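Local coordinates for V-type ATP synthase alpha chain (Nanoarchaeum equitans Kin4-M, PDB 5BN4), which belongs to the A subunits of V-type ATP synthases and carries a P-loop nucleotide-binding domain of the alpha/beta family, here in complex with ANP, at residues S242-Y247 / R279-A284; C250-N255 / A319-R324; V315-D320 / G371-I376. All blocks are in the same frame, centred on the assembly; numbering follows the deposited sequence.

Interaction 1 (S242-Y247 / R279-A284); sequences SDIVIY and RTILIA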
loop_
_atom_site.group_PDB
_atom_site.type_symbol
_atom_site.label_atom_id
_atom_site.label_comp_id
_atom_site.label_asym_id
_atom_site.label_seq_id
_atom_site.Cartn_x
_atom_site.Cartn_y
_atom_site.Cartn_z
ATOM N N SER A 242 -19.592 22.173 -34.094
ATOM C CA SER A 242 -19.606 20.840 -34.682
ATOM C C SER A 242 -20.886 20.597 -35.479
ATOM O O SER A 242 -21.948 21.117 -35.134
ATOM C CB SER A 242 -19.461 19.784 -33.585
ATOM O OG SER A 242 -19.445 18.478 -34.131
ATOM N N ASP A 243 -20.780 19.812 -36.547
ATOM C CA ASP A 243 -21.937 19.477 -37.373
ATOM C C ASP A 243 -22.815 18.442 -36.677
ATOM O O ASP A 243 -24.045 18.525 -36.714
ATOM C CB ASP A 243 -21.493 18.944 -38.739
ATOM C CG ASP A 243 -20.845 20.012 -39.603
ATOM O OD1 ASP A 243 -21.369 21.145 -39.656
ATOM O OD2 ASP A 243 -19.806 19.714 -40.232
ATOM N N ILE A 244 -22.170 17.467 -36.045
ATOM C CA ILE A 244 -22.866 16.389 -35.352
ATOM C C ILE A 244 -22.310 16.211 -33.945
ATOM O O ILE A 244 -21.095 16.190 -33.747
ATOM C CB ILE A 244 -22.739 15.056 -36.122
ATOM C CG1 ILE A 244 -23.454 15.146 -37.471
ATOM C CG2 ILE A 244 -23.303 13.903 -35.307
ATOM C CD1 ILE A 244 -24.925 15.473 -37.352
ATOM N N VAL A 245 -23.204 16.091 -32.969
ATOM C CA VAL A 245 -22.808 15.840 -31.589
ATOM C C VAL A 245 -23.354 14.497 -31.110
ATOM O O VAL A 245 -24.554 14.241 -31.190
ATOM C CB VAL A 245 -23.309 16.953 -30.649
ATOM C CG1 VAL A 245 -23.079 16.571 -29.193
ATOM C CG2 VAL A 245 -22.630 18.274 -30.981
ATOM N N ILE A 246 -22.465 13.640 -30.618
ATOM C CA ILE A 246 -22.865 12.344 -30.081
ATOM C C ILE A 246 -22.542 12.252 -28.595
ATOM O O ILE A 246 -21.376 12.296 -28.206
ATOM C CB ILE A 246 -22.148 11.193 -30.803
ATOM C CG1 ILE A 246 -22.418 11.250 -32.307
ATOM C CG2 ILE A 246 -22.585 9.854 -30.231
ATOM C CD1 ILE A 246 -21.696 10.177 -33.086
ATOM N N TYR A 247 -23.571 12.128 -27.762
ATOM C CA TYR A 247 -23.349 11.976 -26.329
ATOM C C TYR A 247 -23.634 10.550 -25.872
ATOM O O TYR A 247 -24.767 10.075 -25.947
ATOM C CB TYR A 247 -24.177 12.973 -25.512
ATOM C CG TYR A 247 -23.633 13.182 -24.114
ATOM C CD1 TYR A 247 -23.973 12.322 -23.079
ATOM C CD2 TYR A 247 -22.759 14.224 -23.836
ATOM C CE1 TYR A 247 -23.468 12.501 -21.805
ATOM C CE2 TYR A 247 -22.250 14.410 -22.563
ATOM C CZ TYR A 247 -22.608 13.545 -21.552
ATOM O OH TYR A 247 -22.103 13.728 -20.284
ATOM N N ARG A 279 -29.035 18.024 -34.202
ATOM C CA ARG A 279 -27.659 17.669 -34.525
ATOM C C ARG A 279 -27.114 16.690 -33.497
ATOM O O ARG A 279 -25.947 16.302 -33.553
ATOM C CB ARG A 279 -26.769 18.911 -34.566
ATOM C CG ARG A 279 -26.391 19.454 -33.194
ATOM C CD ARG A 279 -25.180 20.369 -33.285
ATOM N NE ARG A 279 -24.751 20.857 -31.977
ATOM C CZ ARG A 279 -23.670 21.605 -31.776
ATOM N NH1 ARG A 279 -22.900 21.949 -32.800
ATOM N NH2 ARG A 279 -23.356 22.007 -30.552
ATOM N N THR A 280 -27.967 16.290 -32.558
ATOM C CA THR A 280 -27.536 15.478 -31.427
ATOM C C THR A 280 -28.017 14.037 -31.528
ATOM O O THR A 280 -29.165 13.777 -31.888
ATOM C CB THR A 280 -28.038 16.068 -30.090
ATOM O OG1 THR A 280 -27.745 17.470 -30.036
ATOM C CG2 THR A 280 -27.378 15.367 -28.909
ATOM N N ILE A 281 -27.125 13.104 -31.209
ATOM C CA ILE A 281 -27.485 11.697 -31.088
ATOM C C ILE A 281 -27.152 11.216 -29.681
ATOM O O ILE A 281 -26.051 11.447 -29.183
ATOM C CB ILE A 281 -26.736 10.831 -32.113
ATOM C CG1 ILE A 281 -27.028 11.317 -33.533
ATOM C CG2 ILE A 281 -27.122 9.369 -31.957
ATOM C CD1 ILE A 281 -26.211 10.620 -34.594
ATOM N N LEU A 282 -28.109 10.555 -29.038
ATOM C CA LEU A 282 -27.916 10.080 -27.674
ATOM C C LEU A 282 -27.806 8.561 -27.599
ATOM O O LEU A 282 -28.706 7.838 -28.024
ATOM C CB LEU A 282 -29.047 10.568 -26.765
ATOM C CG LEU A 282 -29.167 12.083 -26.586
ATOM C CD1 LEU A 282 -30.248 12.421 -25.577
ATOM C CD2 LEU A 282 -27.835 12.679 -26.165
ATOM N N ILE A 283 -26.685 8.092 -27.062
ATOM C CA ILE A 283 -26.500 6.682 -26.763
ATOM C C ILE A 283 -26.552 6.525 -25.249
ATOM O O ILE A 283 -25.775 7.154 -24.528
ATOM C CB ILE A 283 -25.140 6.166 -27.271
ATOM C CG1 ILE A 283 -24.838 6.709 -28.671
ATOM C CG2 ILE A 283 -25.107 4.646 -27.249
ATOM C CD1 ILE A 283 -25.808 6.250 -29.732
ATOM N N ALA A 284 -27.468 5.695 -24.760
ATOM C CA ALA A 284 -27.666 5.581 -23.320
ATOM C C ALA A 284 -27.683 4.143 -22.810
ATOM O O ALA A 284 -28.666 3.426 -22.978
ATOM C CB ALA A 284 -28.939 6.304 -22.904
#
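Strands 244-247 and 280-284 pair in parallel within the buried mixed sheet of the nucleotide-binding domain, their axes 4.7 Å apart at closest approach. The ladder is built from Val245 and Tyr247, whose N and O both bond to segment 279-284. Val245 N donates to Arg279 O at 2.8 Å in an almost linear bond (179°), and Val245 O receives Ile281 N. Tyr247 N then reaches Ile281 O at 2.9 Å, and Tyr247 O accepts Ile283 N at 3.0 Å. The side chain of Arg279 folds back over the other strand: CG sits between the backbone N and the carbonyl carbon (chi1 76°), and the extended chain beyond it lays the guanidinium across Val245. CG2 of Val245 covers one face of that group, off its centre, with 3.5 Å to NE. At the guanidinium edge, NH1 makes a weak, bent bond of 2.7 Å (128°) to Ser242 O; its stronger partner is Ala240 O, just past helix 229-239. Ile246, Ile281 and Ile283 share one face of the sheet, where Ile246 CG2 and Ile283 CG1 lie side by side at 4.2 Å. On the opposite face Tyr247 CB meets Leu282 CD2 at 3.7 Å, while the phenol leads away along helix 229-239 to place OH on Asp320 OD2. Helix 254-263 packs on Leu282 and Tyr247 from this same face and connects the two strands, making the pair a beta-alpha-beta crossover of the kind on which P-loop nucleotide-binding domains are built.

Interaction 2 (C250-N255 / A319-R324); sequences CGERGN and ADSTSR. With ANP (phosphoaminophosphonic acid-adenylate ester), chain C.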
loop_
_atom_site.group_PDB
_atom_site.type_symbol
_atom_site.label_atom_id
_atom_site.label_comp_id
_atom_site.label_asym_id
_atom_site.label_seq_id
_atom_site.Cartn_x
_atom_site.Cartn_y
_atom_site.Cartn_z
ATOM N N CYS A 250 -22.338 6.264 -20.790
ATOM C CA CYS A 250 -21.704 4.981 -20.517
ATOM C C CYS A 250 -21.682 4.663 -19.024
ATOM O O CYS A 250 -20.822 5.150 -18.288
ATOM C CB CYS A 250 -20.280 4.963 -21.081
ATOM S SG CYS A 250 -19.500 3.334 -21.117
ATOM N N GLY A 251 -22.637 3.849 -18.586
ATOM C CA GLY A 251 -22.677 3.369 -17.216
ATOM C C GLY A 251 -22.852 4.448 -16.167
ATOM O O GLY A 251 -22.269 4.365 -15.087
ATOM N N GLU A 252 -23.657 5.461 -16.473
ATOM C CA GLU A 252 -23.915 6.529 -15.513
ATOM C C GLU A 252 -25.399 6.665 -15.182
ATOM O O GLU A 252 -26.181 5.745 -15.418
ATOM C CB GLU A 252 -23.350 7.862 -16.010
ATOM C CG GLU A 252 -21.836 7.871 -16.206
ATOM C CD GLU A 252 -21.064 7.632 -14.916
ATOM O OE1 GLU A 252 -21.627 7.867 -13.829
ATOM O OE2 GLU A 252 -19.890 7.206 -14.989
ATOM N N ARG A 253 -25.778 7.813 -14.630
ATOM C CA ARG A 253 -27.144 8.033 -14.158
ATOM C C ARG A 253 -28.154 8.185 -15.293
ATOM O O ARG A 253 -27.862 8.792 -16.325
ATOM C CB ARG A 253 -27.205 9.261 -13.245
ATOM C CG ARG A 253 -26.350 9.148 -11.992
ATOM C CD ARG A 253 -26.411 10.423 -11.163
ATOM N NE ARG A 253 -25.528 10.361 -10.002
ATOM C CZ ARG A 253 -24.252 10.731 -10.014
ATOM N NH1 ARG A 253 -23.704 11.196 -11.128
ATOM N NH2 ARG A 253 -23.521 10.638 -8.911
ATOM N N GLY A 254 -29.350 7.638 -15.089
ATOM C CA GLY A 254 -30.420 7.741 -16.066
ATOM C C GLY A 254 -30.942 9.154 -16.242
ATOM O O GLY A 254 -31.160 9.608 -17.367
ATOM N N ASN A 255 -31.134 9.846 -15.121
ATOM C CA ASN A 255 -31.659 11.208 -15.117
ATOM C C ASN A 255 -30.858 12.165 -15.983
ATOM O O ASN A 255 -31.404 13.131 -16.506
ATOM C CB ASN A 255 -31.710 11.757 -13.690
ATOM C CG ASN A 255 -32.925 11.281 -12.928
ATOM O OD1 ASN A 255 -33.971 11.008 -13.514
ATOM N ND2 ASN A 255 -32.797 11.186 -11.610
ATOM N N ALA A 319 -17.864 10.783 -24.217
ATOM C CA ALA A 319 -18.044 9.500 -23.545
ATOM C C ALA A 319 -18.019 9.650 -22.026
ATOM O O ALA A 319 -16.963 9.865 -21.430
ATOM C CB ALA A 319 -16.983 8.507 -24.001
ATOM N N ASP A 320 -19.188 9.526 -21.406
ATOM C CA ASP A 320 -19.323 9.727 -19.968
ATOM C C ASP A 320 -19.920 8.496 -19.287
ATOM O O ASP A 320 -21.131 8.290 -19.329
ATOM C CB ASP A 320 -20.193 10.959 -19.694
ATOM C CG ASP A 320 -20.422 11.202 -18.213
ATOM O OD1 ASP A 320 -19.561 10.810 -17.398
ATOM O OD2 ASP A 320 -21.467 11.793 -17.866
ATOM N N SER A 321 -19.071 7.674 -18.669
ATOM C CA SER A 321 -17.624 7.873 -18.688
ATOM C C SER A 321 -16.914 6.570 -19.049
ATOM O O SER A 321 -17.497 5.489 -18.956
ATOM C CB SER A 321 -17.118 8.406 -17.345
ATOM O OG SER A 321 -17.097 7.393 -16.356
ATOM N N THR A 322 -15.653 6.680 -19.455
ATOM C CA THR A 322 -14.904 5.541 -19.975
ATOM C C THR A 322 -14.533 4.527 -18.895
ATOM O O THR A 322 -14.270 3.361 -19.192
ATOM C CB THR A 322 -13.627 5.996 -20.704
ATOM O OG1 THR A 322 -12.764 6.679 -19.786
ATOM C CG2 THR A 322 -13.977 6.931 -21.853
ATOM N N SER A 323 -14.509 4.975 -17.644
ATOM C CA SER A 323 -14.166 4.096 -16.532
ATOM C C SER A 323 -15.176 2.963 -16.365
ATOM O O SER A 323 -14.820 1.869 -15.924
ATOM C CB SER A 323 -14.051 4.897 -15.234
ATOM O OG SER A 323 -13.061 5.904 -15.348
ATOM N N ARG A 324 -16.431 3.224 -16.724
ATOM C CA ARG A 324 -17.486 2.224 -16.598
ATOM C C ARG A 324 -17.312 1.138 -17.652
ATOM O O ARG A 324 -17.664 -0.019 -17.432
ATOM C CB ARG A 324 -18.868 2.870 -16.719
ATOM C CG ARG A 324 -19.062 4.096 -15.839
ATOM C CD ARG A 324 -18.704 3.819 -14.387
ATOM N NE ARG A 324 -18.730 5.041 -13.588
ATOM C CZ ARG A 324 -18.050 5.212 -12.458
ATOM N NH1 ARG A 324 -17.279 4.239 -11.988
ATOM N NH2 ARG A 324 -18.134 6.360 -11.800
HETATM P PG ANP C . -20.728 12.816 -13.103
HETATM O O1G ANP C . -22.202 13.306 -12.935
HETATM O O2G ANP C . -20.567 12.098 -14.515
HETATM O O3G ANP C . -20.364 11.798 -12.013
HETATM P PB ANP C . -19.173 14.676 -11.675
HETATM O O1B ANP C . -17.655 14.994 -11.811
HETATM O O2B ANP C . -19.337 13.634 -10.539
HETATM N N3B ANP C . -19.726 14.116 -13.157
HETATM P PA ANP C . -21.127 16.619 -12.087
HETATM O O1A ANP C . -20.680 16.749 -13.559
HETATM O O2A ANP C . -22.390 15.689 -12.032
HETATM O O3A ANP C . -19.879 15.986 -11.288
HETATM O "O5'" ANP C . -21.412 18.016 -11.449
HETATM C "C5'" ANP C . -21.325 18.153 -10.026
HETATM C "C4'" ANP C . -21.776 19.538 -9.623
HETATM O "O4'" ANP C . -20.953 20.506 -10.167
HETATM C "C3'" ANP C . -23.206 19.785 -10.088
HETATM O "O3'" ANP C . -24.077 19.796 -9.060
HETATM C "C2'" ANP C . -23.181 21.111 -10.745
HETATM O "O2'" ANP C . -24.090 22.023 -10.220
HETATM C "C1'" ANP C . -21.763 21.591 -10.556
HETATM N N9 ANP C . -21.196 22.234 -11.743
HETATM C C8 ANP C . -20.333 21.679 -12.610
HETATM N N7 ANP C . -20.036 22.546 -13.556
HETATM C C5 ANP C . -20.691 23.683 -13.338
HETATM C C6 ANP C . -20.757 24.909 -13.990
HETATM N N6 ANP C . -19.993 25.119 -15.184
HETATM N N1 ANP C . -21.532 25.890 -13.501
HETATM C C2 ANP C . -22.263 25.717 -12.373
HETATM N N3 ANP C . -22.222 24.535 -11.710
HETATM C C4 ANP C . -21.449 23.509 -12.167
HETATM O O HOH W 1 -20.247 8.798 -11.366
#
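Glu252 OE2 is held by Arg324 and approached by Ser321. Arg324 NE forms a salt bridge to it at 2.8 Å, fairly straight at 159°; the oxygen lies close to the guanidinium plane, at its edge, whereas NE stands above the carboxylate plane, the two planes being turned 52° apart. Ser321 OG lies 3.1 Å from the same oxygen, though its one proton may go to another acceptor, and Ser380 OG is its other partner. A water accepts from Arg324 NH2 and probably donates to Glu252 OE1. The bend of Glu252 at chi2 (-62°) brings CG over the backbone of the other segment, 3.2 Å from Asp320 O, and swings the carboxylate toward Arg324. Along the backbone, Cys250 N donates to Asp320 O at 2.8 Å and Ser321 N returns a bond to Cys250 O, spanning the cis peptide between Asp320 and Ser321. Tyr256 of the neighbouring NEQ263 chain makes a cation-pi contact with Arg324. Toward the ligand, the edge of the Arg253 guanidinium faces the ANP gamma phosphate, NH1 being 3.2 Å from O1G; Asp320 OD1 lies 3.3 Å from O2G, and Asp320 OD2 is bonded to Thr230 OG1. With the side chain of Glu252 only about 3 Å from the magnesium ion at its nearest approach, Arg324 and Ser321 probably act as a second shell that fixes how this carboxylate is presented to the magnesium ion.

Interaction 3 (V315-D320 / G371-I376); sequences VVVNAD and GSLTII. With ANP (phosphoaminophosphonic acid-adenylate ester), chain C.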
loop_
_atom_site.group_PDB
_atom_site.type_symbol
_atom_site.label_atom_id
_atom_site.label_comp_id
_atom_site.label_asym_id
_atom_site.label_seq_id
_atom_site.Cartn_x
_atom_site.Cartn_y
_atom_site.Cartn_z
ATOM N N VAL A 315 -17.604 15.840 -36.505
ATOM C CA VAL A 315 -18.344 15.124 -35.472
ATOM C C VAL A 315 -17.591 15.141 -34.144
ATOM O O VAL A 315 -16.367 15.002 -34.114
ATOM C CB VAL A 315 -18.571 13.654 -35.879
ATOM C CG1 VAL A 315 -19.569 12.986 -34.948
ATOM C CG2 VAL A 315 -19.045 13.568 -37.318
ATOM N N VAL A 316 -18.324 15.311 -33.050
ATOM C CA VAL A 316 -17.733 15.225 -31.719
ATOM C C VAL A 316 -18.419 14.135 -30.892
ATOM O O VAL A 316 -19.640 13.983 -30.933
ATOM C CB VAL A 316 -17.766 16.585 -30.977
ATOM C CG1 VAL A 316 -19.194 17.067 -30.782
ATOM C CG2 VAL A 316 -17.040 16.490 -29.642
ATOM N N VAL A 317 -17.620 13.365 -30.161
ATOM C CA VAL A 317 -18.143 12.290 -29.326
ATOM C C VAL A 317 -17.753 12.493 -27.864
ATOM O O VAL A 317 -16.569 12.552 -27.532
ATOM C CB VAL A 317 -17.646 10.902 -29.806
ATOM C CG1 VAL A 317 -17.949 9.832 -28.770
ATOM C CG2 VAL A 317 -18.270 10.541 -31.145
ATOM N N ASN A 318 -18.757 12.607 -26.999
ATOM C CA ASN A 318 -18.534 12.695 -25.560
ATOM C C ASN A 318 -18.860 11.373 -24.872
ATOM O O ASN A 318 -19.993 10.896 -24.934
ATOM C CB ASN A 318 -19.378 13.817 -24.952
ATOM C CG ASN A 318 -19.086 15.171 -25.569
ATOM O OD1 ASN A 318 -19.646 15.526 -26.606
ATOM N ND2 ASN A 318 -18.210 15.938 -24.928
ATOM N N ALA A 319 -17.864 10.783 -24.217
ATOM C CA ALA A 319 -18.044 9.500 -23.545
ATOM C C ALA A 319 -18.019 9.650 -22.026
ATOM O O ALA A 319 -16.963 9.865 -21.430
ATOM C CB ALA A 319 -16.983 8.507 -24.001
ATOM N N ASP A 320 -19.188 9.526 -21.406
ATOM C CA ASP A 320 -19.323 9.727 -19.968
ATOM C C ASP A 320 -19.920 8.496 -19.287
ATOM O O ASP A 320 -21.131 8.290 -19.329
ATOM C CB ASP A 320 -20.193 10.959 -19.694
ATOM C CG ASP A 320 -20.422 11.202 -18.213
ATOM O OD1 ASP A 320 -19.561 10.810 -17.398
ATOM O OD2 ASP A 320 -21.467 11.793 -17.866
ATOM N N GLY A 371 -13.495 15.514 -43.304
ATOM C CA GLY A 371 -14.274 15.272 -42.104
ATOM C C GLY A 371 -13.374 15.059 -40.903
ATOM O O GLY A 371 -12.201 14.713 -41.051
ATOM N N SER A 372 -13.918 15.269 -39.709
ATOM C CA SER A 372 -13.142 15.085 -38.491
ATOM C C SER A 372 -13.973 14.457 -37.377
ATOM O O SER A 372 -15.168 14.720 -37.253
ATOM C CB SER A 372 -12.554 16.418 -38.019
ATOM O OG SER A 372 -13.572 17.315 -37.621
ATOM N N LEU A 373 -13.330 13.618 -36.572
ATOM C CA LEU A 373 -13.979 13.019 -35.412
ATOM C C LEU A 373 -13.199 13.357 -34.148
ATOM O O LEU A 373 -12.086 12.874 -33.947
ATOM C CB LEU A 373 -14.098 11.502 -35.578
ATOM C CG LEU A 373 -14.716 10.717 -34.419
ATOM C CD1 LEU A 373 -16.052 11.311 -34.007
ATOM C CD2 LEU A 373 -14.879 9.251 -34.795
ATOM N N THR A 374 -13.785 14.202 -33.307
ATOM C CA THR A 374 -13.164 14.581 -32.044
ATOM C C THR A 374 -13.765 13.771 -30.902
ATOM O O THR A 374 -14.982 13.743 -30.724
ATOM C CB THR A 374 -13.343 16.082 -31.755
ATOM O OG1 THR A 374 -12.712 16.848 -32.787
ATOM C CG2 THR A 374 -12.725 16.442 -30.415
ATOM N N ILE A 375 -12.907 13.108 -30.134
ATOM C CA ILE A 375 -13.359 12.251 -29.043
ATOM C C ILE A 375 -12.965 12.796 -27.674
ATOM O O ILE A 375 -11.782 12.902 -27.353
ATOM C CB ILE A 375 -12.801 10.820 -29.183
ATOM C CG1 ILE A 375 -13.291 10.176 -30.480
ATOM C CG2 ILE A 375 -13.194 9.975 -27.983
ATOM C CD1 ILE A 375 -12.800 8.758 -30.677
ATOM N N ILE A 376 -13.965 13.134 -26.869
ATOM C CA ILE A 376 -13.729 13.580 -25.502
ATOM C C ILE A 376 -14.112 12.459 -24.543
ATOM O O ILE A 376 -15.249 11.987 -24.553
ATOM C CB ILE A 376 -14.555 14.838 -25.167
ATOM C CG1 ILE A 376 -14.471 15.861 -26.305
ATOM C CG2 ILE A 376 -14.101 15.442 -23.848
ATOM C CD1 ILE A 376 -13.061 16.294 -26.647
HETATM P PG ANP C . -20.728 12.816 -13.103
HETATM O O1G ANP C . -22.202 13.306 -12.935
HETATM O O2G ANP C . -20.567 12.098 -14.515
HETATM O O3G ANP C . -20.364 11.798 -12.013
HETATM P PB ANP C . -19.173 14.676 -11.675
HETATM O O1B ANP C . -17.655 14.994 -11.811
HETATM O O2B ANP C . -19.337 13.634 -10.539
HETATM N N3B ANP C . -19.726 14.116 -13.157
HETATM P PA ANP C . -21.127 16.619 -12.087
HETATM O O1A ANP C . -20.680 16.749 -13.559
HETATM O O2A ANP C . -22.390 15.689 -12.032
HETATM O O3A ANP C . -19.879 15.986 -11.288
HETATM O "O5'" ANP C . -21.412 18.016 -11.449
HETATM C "C5'" ANP C . -21.325 18.153 -10.026
HETATM C "C4'" ANP C . -21.776 19.538 -9.623
HETATM O "O4'" ANP C . -20.953 20.506 -10.167
HETATM C "C3'" ANP C . -23.206 19.785 -10.088
HETATM O "O3'" ANP C . -24.077 19.796 -9.060
HETATM C "C2'" ANP C . -23.181 21.111 -10.745
HETATM O "O2'" ANP C . -24.090 22.023 -10.220
HETATM C "C1'" ANP C . -21.763 21.591 -10.556
HETATM N N9 ANP C . -21.196 22.234 -11.743
HETATM C C8 ANP C . -20.333 21.679 -12.610
HETATM N N7 ANP C . -20.036 22.546 -13.556
HETATM C C5 ANP C . -20.691 23.683 -13.338
HETATM C C6 ANP C . -20.757 24.909 -13.990
HETATM N N6 ANP C . -19.993 25.119 -15.184
HETATM N N1 ANP C . -21.532 25.890 -13.501
HETATM C C2 ANP C . -22.263 25.717 -12.373
HETATM N N3 ANP C . -22.222 24.535 -11.710
HETATM C C4 ANP C . -21.449 23.509 -12.167
HETATM O O HOH W 2 -14.987 17.184 -34.773
#
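The carboxamide of Asn318 is the flat side-chain group that meets strand 371-376, and it does so through its nitrogen end: ND2 lies 3.8 Å from CB of Ile376, the two side chains running side by side in the same direction. CG stands beside the backbone N (chi1 -58°), which brings the amide toward the neighbouring strand, and ND2 is bonded to Asn233 OD1 of helix 229-239; Tyr247 of strand 244-250 touches Asn318 as well. On the same face Val316 CG2 approaches Ile376 CG1 at 4.3 Å. The two strands are parallel neighbours, stitched by bonds that alternate in direction: Val315 N to Ser372 O, Thr374 N to Val315 O (2.8 Å), Val317 N to Thr374 O, Ile376 N to Val317 O (2.7 Å) and Ala319 N to Ile376 O. Strand 370-379 here separates strand 314-320 from strand 218-222, which leads into the probable P-loop, an order characteristic of the ASCE class of P-loop NTPases. The other face is apolar. Leu373 sends CD1 across to Val317 CG2 at 3.7 Å and also against Val315, whose CB is 3.9 Å away; farther along, Ile375 packs against helix 349-357. Near the start of the pair a water donates to Val315 O at 2.7 Å and also links Ser372 OG with Thr374 OG1, which is further bonded to Gly216 N.

Overall arrangement
Following the chain, strand 244-250 comes first and turns through residues 250-255 into helix 254-263; interaction 1 closes this excursion when strand 280-285 returns beside its start. Interaction 2 opens within that loop but closes only beyond it, at the end of strand 314-320 and the start of helix 322-335, so the two cross. Interaction 3 begins after interaction 1 has closed, on the strand where interaction 2 ends, sharing Ala319 and Asp320 with it, and closes at strand 370-379. Strands 244-250 and 314-320 are themselves hydrogen-bonded, as between Ile246 and Val316, so interactions 1 and 3 belong to one continuous sheet, with interaction 2 at its ANP-facing end.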